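Local coordinates for manganese-containing pseudocatalase (Thermus thermophilus, PDB 2V8T), which probably breaks down hydrogen peroxide to water and oxygen, as manganese catalases do, at a pair of manganese ions held in each subunit of a hexamer, at residues L144-L149 and A195-T200; N151-V156 and H188-G193; R159-L163 and P209-N215. All blocks are in the same frame, centred on the assembly; numbering follows the deposited sequence.

Overall arrangement
Helix 144-166 and helix 172-200 run antiparallel, and the three contacts follow this pair from its open end past the metal site. From the N terminus, the chain enters helix 144-166 at 144-149, passes 151-156 and then 159-163, turns, and descends helix 172-200. There 188-193 closes interaction 2, and 195-200 closes interaction 1 around it, so interaction 2 is nested within interaction 1; the two touch through Leu-148 and Tyr-192. Beyond helix 172-200, the loop 209-215 folds back to 159-163. Interaction 3 therefore crosses both others along the chain, tying that loop to helix 144-166 and meeting interaction 2 where Val-156 packs on Ile-210.

Interaction 1: residues L144-L149 and A195-T200; sequences LILDLL and ALESLT
Two helical segments, the start of helix 144-166 and the last turns of helix 172-200, run roughly antiparallel, their axes 10.3 Å apart at closest approach with a crossing angle of -149°. The register is set by Leu-148 and Leu-196, whose CA atoms lie 6.8 Å apart. Leu-144 (chi1 t, chi2 p) extends CD2 to 3.9 Å from CD1 of Leu-199. One residue on, Ile-145 (m, t) reaches across with CD1, 4.1 Å from CG2 of Thr-200, while its CG1 lies 4.1 Å from CD1 of Leu-199. Leu-148, also m, t, points at the other helix and meets three residues there: its CD1 comes within 3.4 Å of CD1 of Leu-199 and 4.0 Å of CB of Ala-195, and its CB sits 3.7 Å from CD2 of Leu-196. At Leu-149 the approach is through the backbone, with CA 3.9 Å from CD1 of Leu-196. Across the interface no hydrogen bond forms; on the second helix, Thr-200 OG1 instead bonds back to Leu-196 O at 2.7 Å. Tyr-59 of helix 57-85 touches Leu-144, Ala-195 and Leu-199. Such an aliphatic seam, with contacts at i, i+1, i+4 and i+5, is typical of antiparallel helix packing in a ferritin-like four-helix bundle.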
ATOM      1  N   LEU A 144      14.509 -24.171   7.386  1.00  7.51           N
ATOM      2  CA  LEU A 144      13.545 -24.778   8.303  1.00  7.47           C
ATOM      3  C   LEU A 144      13.562 -24.163   9.691  1.00  7.20           C
ATOM      4  O   LEU A 144      12.504 -23.850  10.243  1.00  7.35           O
ATOM      5  CB  LEU A 144      13.786 -26.313   8.349  1.00  8.04           C
ATOM      6  CG  LEU A 144      12.851 -27.047   9.291  1.00  8.42           C
ATOM      7  CD1 LEU A 144      11.393 -26.836   8.941  1.00  9.41           C
ATOM      8  CD2 LEU A 144      13.209 -28.537   9.274  1.00 10.72           C
ATOM      9  N   ILE A 145      14.755 -24.049  10.292  1.00  7.18           N
ATOM     10  CA  ILE A 145      14.802 -23.553  11.661  1.00  7.42           C
ATOM     11  C   ILE A 145      14.323 -22.083  11.736  1.00  6.87           C
ATOM     12  O   ILE A 145      13.595 -21.716  12.650  1.00  7.49           O
ATOM     13  CB  ILE A 145      16.193 -23.759  12.270  1.00  7.74           C
ATOM     14  CG1 ILE A 145      16.402 -25.273  12.516  1.00  8.69           C
ATOM     15  CG2 ILE A 145      16.350 -22.956  13.560  1.00  8.51           C
ATOM     16  CD1 ILE A 145      17.844 -25.639  12.791  1.00 10.00           C
ATOM     17  N   LEU A 146      14.760 -21.265  10.784  1.00  7.22           N
ATOM     18  CA  LEU A 146      14.334 -19.845  10.755  1.00  7.22           C
ATOM     19  C   LEU A 146      12.804 -19.754  10.630  1.00  6.61           C
ATOM     20  O   LEU A 146      12.166 -18.962  11.328  1.00  7.12           O
ATOM     21  CB  LEU A 146      15.062 -19.152   9.635  1.00  7.40           C
ATOM     22  CG  LEU A 146      14.816 -17.622   9.522  1.00  7.63           C
ATOM     23  CD1 LEU A 146      15.258 -16.864  10.739  1.00  8.91           C
ATOM     24  CD2 LEU A 146      15.526 -17.125   8.270  1.00  8.95           C
ATOM     25  N   ASP A 147      12.231 -20.551   9.738  1.00  7.06           N
ATOM     26  CA  ASP A 147      10.785 -20.565   9.566  1.00  6.90           C
ATOM     27  C   ASP A 147      10.069 -21.020  10.852  1.00  6.97           C
ATOM     28  O   ASP A 147       9.057 -20.446  11.237  1.00  7.03           O
ATOM     29  CB  ASP A 147      10.363 -21.474   8.423  1.00  7.93           C
ATOM     30  CG  ASP A 147      10.598 -20.874   6.996  1.00  8.23           C
ATOM     31  OD1 ASP A 147      10.963 -19.710   6.850  1.00  8.79           O
ATOM     32  OD2 ASP A 147      10.329 -21.693   6.087  1.00 11.01           O
ATOM     33  N   LEU A 148      10.591 -22.077  11.501  1.00  6.88           N
ATOM     34  CA  LEU A 148       9.943 -22.548  12.709  1.00  6.97           C
ATOM     35  C   LEU A 148      10.029 -21.558  13.852  1.00  6.84           C
ATOM     36  O   LEU A 148       9.102 -21.412  14.638  1.00  7.03           O
ATOM     37  CB  LEU A 148      10.544 -23.906  13.159  1.00  7.65           C
ATOM     38  CG  LEU A 148      10.153 -25.096  12.284  1.00  9.23           C
ATOM     39  CD1 LEU A 148      11.036 -26.289  12.650  1.00 10.62           C
ATOM     40  CD2 LEU A 148       8.667 -25.454  12.505  1.00 11.40           C
ATOM     41  N   LEU A 149      11.180 -20.859  13.973  1.00  7.18           N
ATOM     42  CA  LEU A 149      11.325 -19.800  14.959  1.00  6.97           C
ATOM     43  C   LEU A 149      10.278 -18.703  14.702  1.00  7.04           C
ATOM     44  O   LEU A 149       9.589 -18.244  15.608  1.00  6.97           O
ATOM     45  CB  LEU A 149      12.763 -19.258  14.906  1.00  7.16           C
ATOM     46  CG  LEU A 149      13.025 -18.078  15.815  1.00  7.71           C
ATOM     47  CD1 LEU A 149      12.832 -18.393  17.297  1.00  9.91           C
ATOM     48  CD2 LEU A 149      14.461 -17.541  15.551  1.00  9.40           C
ATOM     49  N   ALA A 195       9.101 -28.899  17.847  1.00  7.51           N
ATOM     50  CA  ALA A 195       9.887 -29.078  16.648  1.00  7.84           C
ATOM     51  C   ALA A 195      11.265 -28.388  16.796  1.00  7.67           C
ATOM     52  O   ALA A 195      12.298 -28.964  16.459  1.00  8.24           O
ATOM     53  CB  ALA A 195       9.140 -28.501  15.445  1.00  8.32           C
ATOM     54  N   LEU A 196      11.268 -27.159  17.331  1.00  7.66           N
ATOM     55  CA  LEU A 196      12.545 -26.458  17.559  1.00  8.22           C
ATOM     56  C   LEU A 196      13.389 -27.189  18.586  1.00  8.37           C
ATOM     57  O   LEU A 196      14.627 -27.262  18.412  1.00  9.35           O
ATOM     58  CB  LEU A 196      12.279 -25.022  18.008  1.00  8.06           C
ATOM     59  CG  LEU A 196      11.833 -24.086  16.892  1.00  8.65           C
ATOM     60  CD1 LEU A 196      11.170 -22.838  17.452  1.00  9.88           C
ATOM     61  CD2 LEU A 196      12.991 -23.763  15.968  1.00 10.01           C
ATOM     62  N   GLU A 197      12.811 -27.739  19.636  1.00  8.60           N
ATOM     63  CA  GLU A 197      13.593 -28.502  20.605  1.00  9.57           C
ATOM     64  C   GLU A 197      14.293 -29.680  19.930  1.00  8.83           C
ATOM     65  O   GLU A 197      15.461 -29.960  20.182  1.00 10.01           O
ATOM     66  CB  GLU A 197      12.602 -29.048  21.718  0.60 11.18           C
ATOM     67  CG  GLU A 197      11.963 -28.001  22.638  0.60 10.25           C
ATOM     68  CD  GLU A 197      10.841 -28.344  23.665  0.60 10.77           C
ATOM     69  OE1 GLU A 197      10.119 -29.421  23.473  0.60 11.91           O
ATOM     70  OE2 GLU A 197      10.692 -27.432  24.534  0.60 10.18           O
ATOM     71  N   SER A 198      13.573 -30.374  19.061  1.00  8.92           N
ATOM     72  CA  SER A 198      14.126 -31.520  18.381  1.00  9.83           C
ATOM     73  C   SER A 198      15.291 -31.145  17.468  1.00  9.79           C
ATOM     74  O   SER A 198      16.261 -31.897  17.347  1.00 13.97           O
ATOM     75  CB  SER A 198      13.070 -32.344  17.678  0.60 11.27           C
ATOM     76  OG  SER A 198      12.559 -31.713  16.506  0.60  9.51           O
ATOM     77  N   LEU A 199      15.217 -29.998  16.807  1.00  9.43           N
ATOM     78  CA  LEU A 199      16.216 -29.584  15.836  1.00  9.66           C
ATOM     79  C   LEU A 199      17.405 -28.849  16.446  1.00 10.46           C
ATOM     80  O   LEU A 199      18.473 -28.812  15.810  1.00 12.73           O
ATOM     81  CB  LEU A 199      15.562 -28.711  14.775  1.00  9.91           C
ATOM     82  CG  LEU A 199      14.617 -29.425  13.850  1.00 10.54           C
ATOM     83  CD1 LEU A 199      13.697 -28.330  13.162  1.00 13.47           C
ATOM     84  CD2 LEU A 199      15.339 -30.329  12.851  1.00 13.15           C
ATOM     85  N   THR A 200      17.207 -28.216  17.587  1.00 10.19           N
ATOM     86  CA  THR A 200      18.173 -27.285  18.137  1.00 10.93           C
ATOM     87  C   THR A 200      18.612 -27.590  19.582  1.00 10.75           C
ATOM     88  O   THR A 200      19.619 -27.032  20.043  1.00 11.83           O
ATOM     89  CB  THR A 200      17.649 -25.817  18.150  1.00 10.43           C
ATOM     90  OG1 THR A 200      16.700 -25.630  19.186  1.00 10.10           O
ATOM     91  CG2 THR A 200      17.093 -25.359  16.802  1.00 12.25           C
TER

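Interaction 2: residues N151-V156 and H188-G193; sequences NFFLEV and HAAAYG. With MN (manganese (II) ion), chain D.
This is a buried, metal-bridged helix-helix contact in the middle of the antiparallel pair 144-166 and 172-200. The axes of the two segments approach to 8.7 Å and cross at -163°, and Phe-152 faces Ala-189 with CA atoms 5.3 Å apart. Small residues permit this closeness: Ala-189 CB lies 4.0 Å from Glu-155 CB and 4.2 Å from Val-156 CG1, while the t rotamer of Phe-152 brings CD1 to 3.8 Å from Gly-193 N and 3.4 Å from Ala-189 O. Tyr-192 (chi1 m) offers a ring face to Asn-151, whose CB makes a CH-pi contact 3.8 Å from the ring centroid; Glu-155 CG meets the edge of that ring, 4.1 Å from CD2. Glu-155 (m, m) chelates manganese through OE1 at 2.4 Å and OE2 at 2.2 Å, and His-188 (m) adds ND1 at 2.2 Å. A water lies 2.2 Å from the ion, to which Glu-70 is also bound. Second-shell hydrogen bonds join Tyr-43 to Glu-155 OE2 and Glu-69 to His-188 NE2. Carboxylate and imidazole ligands presented from neighbouring helices are the hallmark of the dinuclear metal site within a ferritin-like four-helix bundle.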
ATOM      1  N   ASN A 151       7.473 -19.101  13.177  1.00  6.44           N
ATOM      2  CA  ASN A 151       6.123 -19.617  13.415  1.00  6.57           C
ATOM      3  C   ASN A 151       5.781 -19.688  14.907  1.00  6.33           C
ATOM      4  O   ASN A 151       4.644 -19.444  15.306  1.00  6.76           O
ATOM      5  CB  ASN A 151       5.962 -20.991  12.818  1.00  6.73           C
ATOM      6  CG  ASN A 151       6.065 -20.975  11.283  1.00  6.93           C
ATOM      7  OD1 ASN A 151       6.029 -19.914  10.646  1.00  7.05           O
ATOM      8  ND2 ASN A 151       6.154 -22.174  10.704  1.00  7.91           N
ATOM      9  N   PHE A 152       6.776 -20.011  15.722  1.00  6.67           N
ATOM     10  CA  PHE A 152       6.576 -19.995  17.191  1.00  6.87           C
ATOM     11  C   PHE A 152       6.186 -18.587  17.633  1.00  6.60           C
ATOM     12  O   PHE A 152       5.212 -18.377  18.352  1.00  7.01           O
ATOM     13  CB  PHE A 152       7.870 -20.492  17.843  1.00  7.17           C
ATOM     14  CG  PHE A 152       7.796 -20.540  19.351  1.00  6.92           C
ATOM     15  CD1 PHE A 152       7.270 -21.634  20.011  1.00  7.99           C
ATOM     16  CD2 PHE A 152       8.251 -19.477  20.109  1.00  7.88           C
ATOM     17  CE1 PHE A 152       7.213 -21.683  21.395  1.00  8.75           C
ATOM     18  CE2 PHE A 152       8.193 -19.515  21.500  1.00  9.13           C
ATOM     19  CZ  PHE A 152       7.693 -20.627  22.127  1.00  8.81           C
ATOM     20  N   PHE A 153       6.993 -17.598  17.178  1.00  6.72           N
ATOM     21  CA  PHE A 153       6.666 -16.180  17.443  1.00  6.77           C
ATOM     22  C   PHE A 153       5.269 -15.824  16.932  1.00  6.48           C
ATOM     23  O   PHE A 153       4.484 -15.186  17.623  1.00  6.83           O
ATOM     24  CB  PHE A 153       7.736 -15.290  16.812  1.00  7.10           C
ATOM     25  CG  PHE A 153       7.309 -13.856  16.760  1.00  7.17           C
ATOM     26  CD1 PHE A 153       7.212 -13.091  17.928  1.00  8.30           C
ATOM     27  CD2 PHE A 153       6.909 -13.275  15.579  1.00  8.90           C
ATOM     28  CE1 PHE A 153       6.693 -11.808  17.897  1.00  9.01           C
ATOM     29  CE2 PHE A 153       6.437 -11.948  15.575  1.00 10.41           C
ATOM     30  CZ  PHE A 153       6.317 -11.239  16.767  1.00  9.56           C
ATOM     31  N   LEU A 154       4.962 -16.229  15.685  1.00  6.92           N
ATOM     32  CA  LEU A 154       3.691 -15.862  15.066  1.00  6.85           C
ATOM     33  C   LEU A 154       2.541 -16.343  15.937  1.00  6.58           C
ATOM     34  O   LEU A 154       1.550 -15.632  16.135  1.00  7.29           O
ATOM     35  CB  LEU A 154       3.514 -16.478  13.692  0.50 10.32           C
ATOM     36  CG  LEU A 154       2.868 -15.737  12.534  0.50 15.95           C
ATOM     37  CD1 LEU A 154       2.517 -16.786  11.409  0.50 17.51           C
ATOM     38  CD2 LEU A 154       1.830 -14.700  12.929  0.50 16.16           C
ATOM     39  N   GLU A 155       2.595 -17.589  16.431  1.00  6.72           N
ATOM     40  CA  GLU A 155       1.526 -18.087  17.237  1.00  6.74           C
ATOM     41  C   GLU A 155       1.338 -17.320  18.523  1.00  6.59           C
ATOM     42  O   GLU A 155       0.204 -17.083  18.949  1.00  7.35           O
ATOM     43  CB  GLU A 155       1.670 -19.605  17.524  1.00  7.05           C
ATOM     44  CG  GLU A 155       1.458 -20.465  16.291  1.00  7.09           C
ATOM     45  CD  GLU A 155       0.019 -20.612  15.818  1.00  6.91           C
ATOM     46  OE1 GLU A 155      -0.936 -20.520  16.619  1.00  7.52           O
ATOM     47  OE2 GLU A 155      -0.194 -20.975  14.616  1.00  7.49           O
ATOM     48  N   VAL A 156       2.433 -16.957  19.211  1.00  6.65           N
ATOM     49  CA  VAL A 156       2.264 -16.229  20.476  1.00  6.88           C
ATOM     50  C   VAL A 156       1.884 -14.753  20.238  1.00  6.84           C
ATOM     51  O   VAL A 156       1.170 -14.178  21.069  1.00  7.30           O
ATOM     52  CB  VAL A 156       3.439 -16.431  21.432  1.00  7.25           C
ATOM     53  CG1 VAL A 156       3.506 -17.888  21.874  1.00  9.14           C
ATOM     54  CG2 VAL A 156       4.773 -15.954  20.886  1.00  7.62           C
ATOM     55  N   HIS A 188      -0.547 -25.115  18.653  1.00  6.74           N
ATOM     56  CA  HIS A 188       0.394 -24.840  17.571  1.00  6.80           C
ATOM     57  C   HIS A 188       1.720 -24.305  18.102  1.00  6.68           C
ATOM     58  O   HIS A 188       2.781 -24.695  17.613  1.00  6.98           O
ATOM     59  CB  HIS A 188      -0.235 -23.842  16.588  1.00  6.90           C
ATOM     60  CG  HIS A 188      -1.443 -24.377  15.913  1.00  6.52           C
ATOM     61  ND1 HIS A 188      -2.275 -23.537  15.215  1.00  7.06           N
ATOM     62  CD2 HIS A 188      -1.957 -25.645  15.878  1.00  7.19           C
ATOM     63  CE1 HIS A 188      -3.256 -24.308  14.749  1.00  7.69           C
ATOM     64  NE2 HIS A 188      -3.103 -25.573  15.133  1.00  7.42           N
ATOM     65  N   ALA A 189       1.685 -23.377  19.070  1.00  6.77           N
ATOM     66  CA  ALA A 189       2.928 -22.884  19.657  1.00  7.24           C
ATOM     67  C   ALA A 189       3.714 -24.008  20.297  1.00  6.77           C
ATOM     68  O   ALA A 189       4.938 -24.109  20.170  1.00  7.51           O
ATOM     69  CB  ALA A 189       2.658 -21.782  20.674  1.00  8.03           C
ATOM     70  N   ALA A 190       3.009 -24.889  21.021  1.00  7.01           N
ATOM     71  CA  ALA A 190       3.686 -26.039  21.638  1.00  7.44           C
ATOM     72  C   ALA A 190       4.307 -26.938  20.574  1.00  7.21           C
ATOM     73  O   ALA A 190       5.408 -27.469  20.778  1.00  7.90           O
ATOM     74  CB  ALA A 190       2.672 -26.828  22.497  1.00  8.47           C
ATOM     75  N   ALA A 191       3.600 -27.159  19.459  1.00  7.03           N
ATOM     76  CA  ALA A 191       4.079 -28.049  18.431  1.00  7.68           C
ATOM     77  C   ALA A 191       5.332 -27.468  17.760  1.00  7.25           C
ATOM     78  O   ALA A 191       6.322 -28.168  17.548  1.00  7.52           O
ATOM     79  CB  ALA A 191       2.987 -28.321  17.390  1.00  8.18           C
ATOM     80  N   TYR A 192       5.287 -26.177  17.410  1.00  7.39           N
ATOM     81  CA  TYR A 192       6.476 -25.554  16.841  1.00  7.31           C
ATOM     82  C   TYR A 192       7.620 -25.488  17.846  1.00  7.22           C
ATOM     83  O   TYR A 192       8.792 -25.648  17.481  1.00  7.75           O
ATOM     84  CB  TYR A 192       6.144 -24.167  16.273  1.00  7.22           C
ATOM     85  CG  TYR A 192       5.210 -24.223  15.075  1.00  7.38           C
ATOM     86  CD1 TYR A 192       5.392 -25.137  14.048  1.00  8.71           C
ATOM     87  CD2 TYR A 192       4.125 -23.355  14.970  1.00  7.80           C
ATOM     88  CE1 TYR A 192       4.555 -25.151  12.938  1.00  9.39           C
ATOM     89  CE2 TYR A 192       3.279 -23.377  13.871  1.00  8.18           C
ATOM     90  CZ  TYR A 192       3.501 -24.274  12.842  1.00  8.44           C
ATOM     91  OH  TYR A 192       2.700 -24.361  11.735  1.00 10.09           O
ATOM     92  N   GLY A 193       7.280 -25.301  19.126  1.00  7.35           N
ATOM     93  CA  GLY A 193       8.307 -25.323  20.144  1.00  7.54           C
ATOM     94  C   GLY A 193       8.969 -26.707  20.269  1.00  7.52           C
ATOM     95  O   GLY A 193      10.197 -26.805  20.387  1.00  8.28           O
TER
HETATM   96 MN    MN D1304      -2.359 -21.340  14.830  1.00  7.11          MN
HETATM   97  O   HOH W   1      -3.476 -19.691  13.943  0.25  7.17           O

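Interaction 3: residues R159-L163 and P209-N215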
ATOM      1  N   ARG A 159      -1.756 -15.039  19.591  1.00  7.12           N
ATOM      2  CA  ARG A 159      -2.417 -15.258  20.875  1.00  7.43           C
ATOM      3  C   ARG A 159      -2.617 -13.946  21.619  1.00  7.07           C
ATOM      4  O   ARG A 159      -3.663 -13.687  22.210  1.00  7.55           O
ATOM      5  CB  ARG A 159      -1.601 -16.211  21.741  1.00  7.92           C
ATOM      6  CG  ARG A 159      -2.302 -16.579  23.033  1.00  8.54           C
ATOM      7  CD  ARG A 159      -1.372 -17.074  24.064  1.00  8.65           C
ATOM      8  NE  ARG A 159      -2.085 -17.562  25.243  1.00  9.37           N
ATOM      9  CZ  ARG A 159      -1.749 -17.294  26.491  1.00  8.76           C
ATOM     10  NH1 ARG A 159      -0.694 -16.562  26.780  1.00  8.91           N
ATOM     11  NH2 ARG A 159      -2.513 -17.723  27.486  1.00 11.23           N
ATOM     12  N   THR A 160      -1.574 -13.104  21.616  1.00  7.33           N
ATOM     13  CA  THR A 160      -1.628 -11.827  22.297  1.00  7.33           C
ATOM     14  C   THR A 160      -2.770 -10.963  21.721  1.00  7.14           C
ATOM     15  O   THR A 160      -3.532 -10.332  22.455  1.00  7.64           O
ATOM     16  CB  THR A 160      -0.248 -11.110  22.183  1.00  7.46           C
ATOM     17  OG1 THR A 160       0.728 -11.940  22.786  1.00  8.00           O
ATOM     18  CG2 THR A 160      -0.271  -9.812  22.899  1.00  8.92           C
ATOM     19  N   HIS A 161      -2.886 -10.931  20.381  1.00  7.16           N
ATOM     20  CA  HIS A 161      -3.977 -10.197  19.757  1.00  7.40           C
ATOM     21  C   HIS A 161      -5.335 -10.779  20.145  1.00  6.89           C
ATOM     22  O   HIS A 161      -6.286 -10.042  20.406  1.00  7.47           O
ATOM     23  CB  HIS A 161      -3.828 -10.123  18.245  1.00  7.58           C
ATOM     24  CG  HIS A 161      -2.738  -9.210  17.793  1.00  8.08           C
ATOM     25  ND1 HIS A 161      -1.634  -8.798  18.497  1.00 11.23           N
ATOM     26  CD2 HIS A 161      -2.727  -8.608  16.595  1.00  8.10           C
ATOM     27  CE1 HIS A 161      -0.952  -7.950  17.656  1.00  8.19           C
ATOM     28  NE2 HIS A 161      -1.655  -7.823  16.547  1.00 11.96           N
ATOM     29  N   LYS A 162      -5.448 -12.111  20.151  1.00  7.02           N
ATOM     30  CA  LYS A 162      -6.721 -12.733  20.551  1.00  7.37           C
ATOM     31  C   LYS A 162      -7.105 -12.344  21.969  1.00  6.90           C
ATOM     32  O   LYS A 162      -8.266 -12.060  22.238  1.00  7.13           O
ATOM     33  CB  LYS A 162      -6.698 -14.253  20.340  0.70  8.73           C
ATOM     34  CG  LYS A 162      -6.650 -14.643  18.860  0.70  9.14           C
ATOM     35  CD  LYS A 162      -7.269 -15.960  18.545  0.70 12.15           C
ATOM     36  CE  LYS A 162      -7.241 -16.328  17.071  0.70 11.50           C
ATOM     37  NZ  LYS A 162      -5.867 -16.504  16.472  0.70 11.25           N
ATOM     38  N   LEU A 163      -6.137 -12.382  22.895  1.00  6.95           N
ATOM     39  CA  LEU A 163      -6.399 -12.007  24.280  1.00  6.89           C
ATOM     40  C   LEU A 163      -6.898 -10.552  24.369  1.00  6.70           C
ATOM     41  O   LEU A 163      -7.833 -10.249  25.115  1.00  7.36           O
ATOM     42  CB  LEU A 163      -5.154 -12.172  25.135  1.00  7.10           C
ATOM     43  CG  LEU A 163      -4.759 -13.624  25.435  1.00  7.61           C
ATOM     44  CD1 LEU A 163      -3.302 -13.668  25.915  1.00  9.22           C
ATOM     45  CD2 LEU A 163      -5.666 -14.239  26.476  1.00  9.42           C
ATOM     46  N   PRO A 209       3.683 -19.863  28.983  1.00  9.02           N
ATOM     47  CA  PRO A 209       2.928 -19.082  27.992  1.00  8.96           C
ATOM     48  C   PRO A 209       3.567 -17.678  27.792  1.00  8.16           C
ATOM     49  O   PRO A 209       4.210 -17.122  28.678  1.00  9.19           O
ATOM     50  CB  PRO A 209       1.552 -18.977  28.629  1.00  9.32           C
ATOM     51  CG  PRO A 209       1.848 -18.915  30.122  1.00 10.36           C
ATOM     52  CD  PRO A 209       2.999 -19.879  30.291  1.00 10.19           C
ATOM     53  N   ILE A 210       3.269 -17.133  26.625  1.00  8.43           N
ATOM     54  CA  ILE A 210       3.515 -15.744  26.264  1.00  8.03           C
ATOM     55  C   ILE A 210       2.181 -15.167  25.776  1.00  8.01           C
ATOM     56  O   ILE A 210       1.559 -15.770  24.907  1.00  8.70           O
ATOM     57  CB  ILE A 210       4.559 -15.623  25.149  1.00  8.30           C
ATOM     58  CG1 ILE A 210       5.901 -16.192  25.597  1.00 10.21           C
ATOM     59  CG2 ILE A 210       4.696 -14.174  24.707  1.00  9.86           C
ATOM     60  CD1 ILE A 210       6.877 -16.429  24.432  1.00 11.76           C
ATOM     61  N   PRO A 211       1.749 -13.991  26.279  1.00  7.95           N
ATOM     62  CA  PRO A 211       2.207 -13.367  27.512  1.00  8.27           C
ATOM     63  C   PRO A 211       2.054 -14.321  28.697  1.00  8.31           C
ATOM     64  O   PRO A 211       1.470 -15.409  28.562  1.00  8.35           O
ATOM     65  CB  PRO A 211       1.233 -12.174  27.684  1.00  8.93           C
ATOM     66  CG  PRO A 211       0.670 -11.961  26.289  1.00  9.95           C
ATOM     67  CD  PRO A 211       0.545 -13.341  25.743  1.00  8.77           C
ATOM     68  N   LYS A 212       2.592 -13.908  29.850  1.00  8.80           N
ATOM     69  CA  LYS A 212       2.618 -14.783  31.025  1.00  8.61           C
ATOM     70  C   LYS A 212       1.296 -14.728  31.750  1.00  8.95           C
ATOM     71  O   LYS A 212       1.118 -14.161  32.849  1.00  9.68           O
ATOM     72  CB  LYS A 212       3.816 -14.471  31.901  1.00  9.54           C
ATOM     73  CG  LYS A 212       4.071 -15.516  32.958  1.00 10.87           C
ATOM     74  CD  LYS A 212       4.484 -16.895  32.398  1.00 13.57           C
ATOM     75  CE  LYS A 212       5.852 -16.953  31.755  1.00 14.65           C
ATOM     76  NZ  LYS A 212       6.841 -16.433  32.579  0.50 18.65           N
ATOM     77  N   ILE A 213       0.294 -15.324  31.102  1.00  9.29           N
ATOM     78  CA  ILE A 213      -1.068 -15.469  31.592  1.00  9.22           C
ATOM     79  C   ILE A 213      -1.514 -16.821  31.067  1.00  9.15           C
ATOM     80  O   ILE A 213      -1.258 -17.177  29.905  1.00  9.39           O
ATOM     81  CB  ILE A 213      -2.012 -14.350  31.118  1.00 10.34           C
ATOM     82  CG1 ILE A 213      -3.391 -14.537  31.736  1.00 12.14           C
ATOM     83  CG2 ILE A 213      -2.033 -14.182  29.567  1.00 11.17           C
ATOM     84  CD1 ILE A 213      -4.378 -13.397  31.447  1.00 14.17           C
ATOM     85  N   ASP A 214      -2.138 -17.614  31.933  1.00  9.27           N
ATOM     86  CA  ASP A 214      -2.596 -18.937  31.559  1.00  9.75           C
ATOM     87  C   ASP A 214      -3.970 -18.857  30.846  1.00  9.42           C
ATOM     88  O   ASP A 214      -4.844 -18.101  31.264  1.00 10.09           O
ATOM     89  CB  ASP A 214      -2.668 -19.865  32.753  0.80 11.13           C
ATOM     90  CG  ASP A 214      -1.336 -20.061  33.379  0.80 12.45           C
ATOM     91  OD1 ASP A 214      -0.299 -20.110  32.703  0.80 13.82           O
ATOM     92  OD2 ASP A 214      -1.356 -20.254  34.617  0.80 19.34           O
ATOM     93  N   ASN A 215      -4.137 -19.718  29.866  1.00  9.58           N
ATOM     94  CA  ASN A 215      -5.440 -19.861  29.231  1.00 10.26           C
ATOM     95  C   ASN A 215      -6.533 -20.199  30.247  1.00 10.93           C
ATOM     96  O   ASN A 215      -7.707 -19.868  30.015  1.00 11.28           O
ATOM     97  CB  ASN A 215      -5.421 -20.914  28.132  1.00 11.78           C
ATOM     98  CG  ASN A 215      -4.797 -20.414  26.813  1.00 12.26           C
ATOM     99  OD1 ASN A 215      -4.662 -19.238  26.554  1.00 13.55           O
ATOM    100  ND2 ASN A 215      -4.576 -21.362  25.947  1.00 18.81           N
TER
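A single arginine can organise an irregular loop by satisfying several of its carbonyl groups at once, and Arg-159 does so here. Its two strongest hydrogen bonds leave NH2, which lies 2.8 Å from Ile-213 O and 2.8 Å from Asn-215 OD1, both with nearly straight geometry. NH1 donates to Ile-210 O at 3.0 Å and to Ile-213 O at 3.2 Å, with a weak bond to Pro-211 O at 3.0 Å; Arg-159 NE adds another weak one to Asn-215 OD1 at 3.3 Å. All these acceptors lie round the edge of the guanidinium, near its plane, so the loop curls round the group and turns its oxygens towards it. The extended side chain, with chi1 to chi3 all t, carries the charge from the helix into the curve of the loop.

The backbone of the loop is sharply bent: cis peptide bonds precede both Pro-209 and Pro-211, and Lys-212 is the centre of an inverse gamma turn, which is consistent with its curling round the guanidinium. Outside the polar centre, Leu-163 CD1 packs 3.9 Å from Pro-211 CD and 3.9 Å from Ile-213 CG2. Thr-160 OG1 lies against the same proline, 3.3 Å from Pro-211 CD, while hydrogen-bonding to Val-156 O of its own helix.

Other subunits complete the surroundings: Phe-281 of one neighbouring subunit packs on Leu-163 and Pro-211, and Leu-146 of another on Thr-160 and Ile-210. The contact fixes the loop between helices 172-200 and 219-226 onto helix 144-166. Leu-182 of helix 172-200 touches Arg-159 and Leu-163, and Ala-221 and Met-225 of helix 219-226 touch Asn-215.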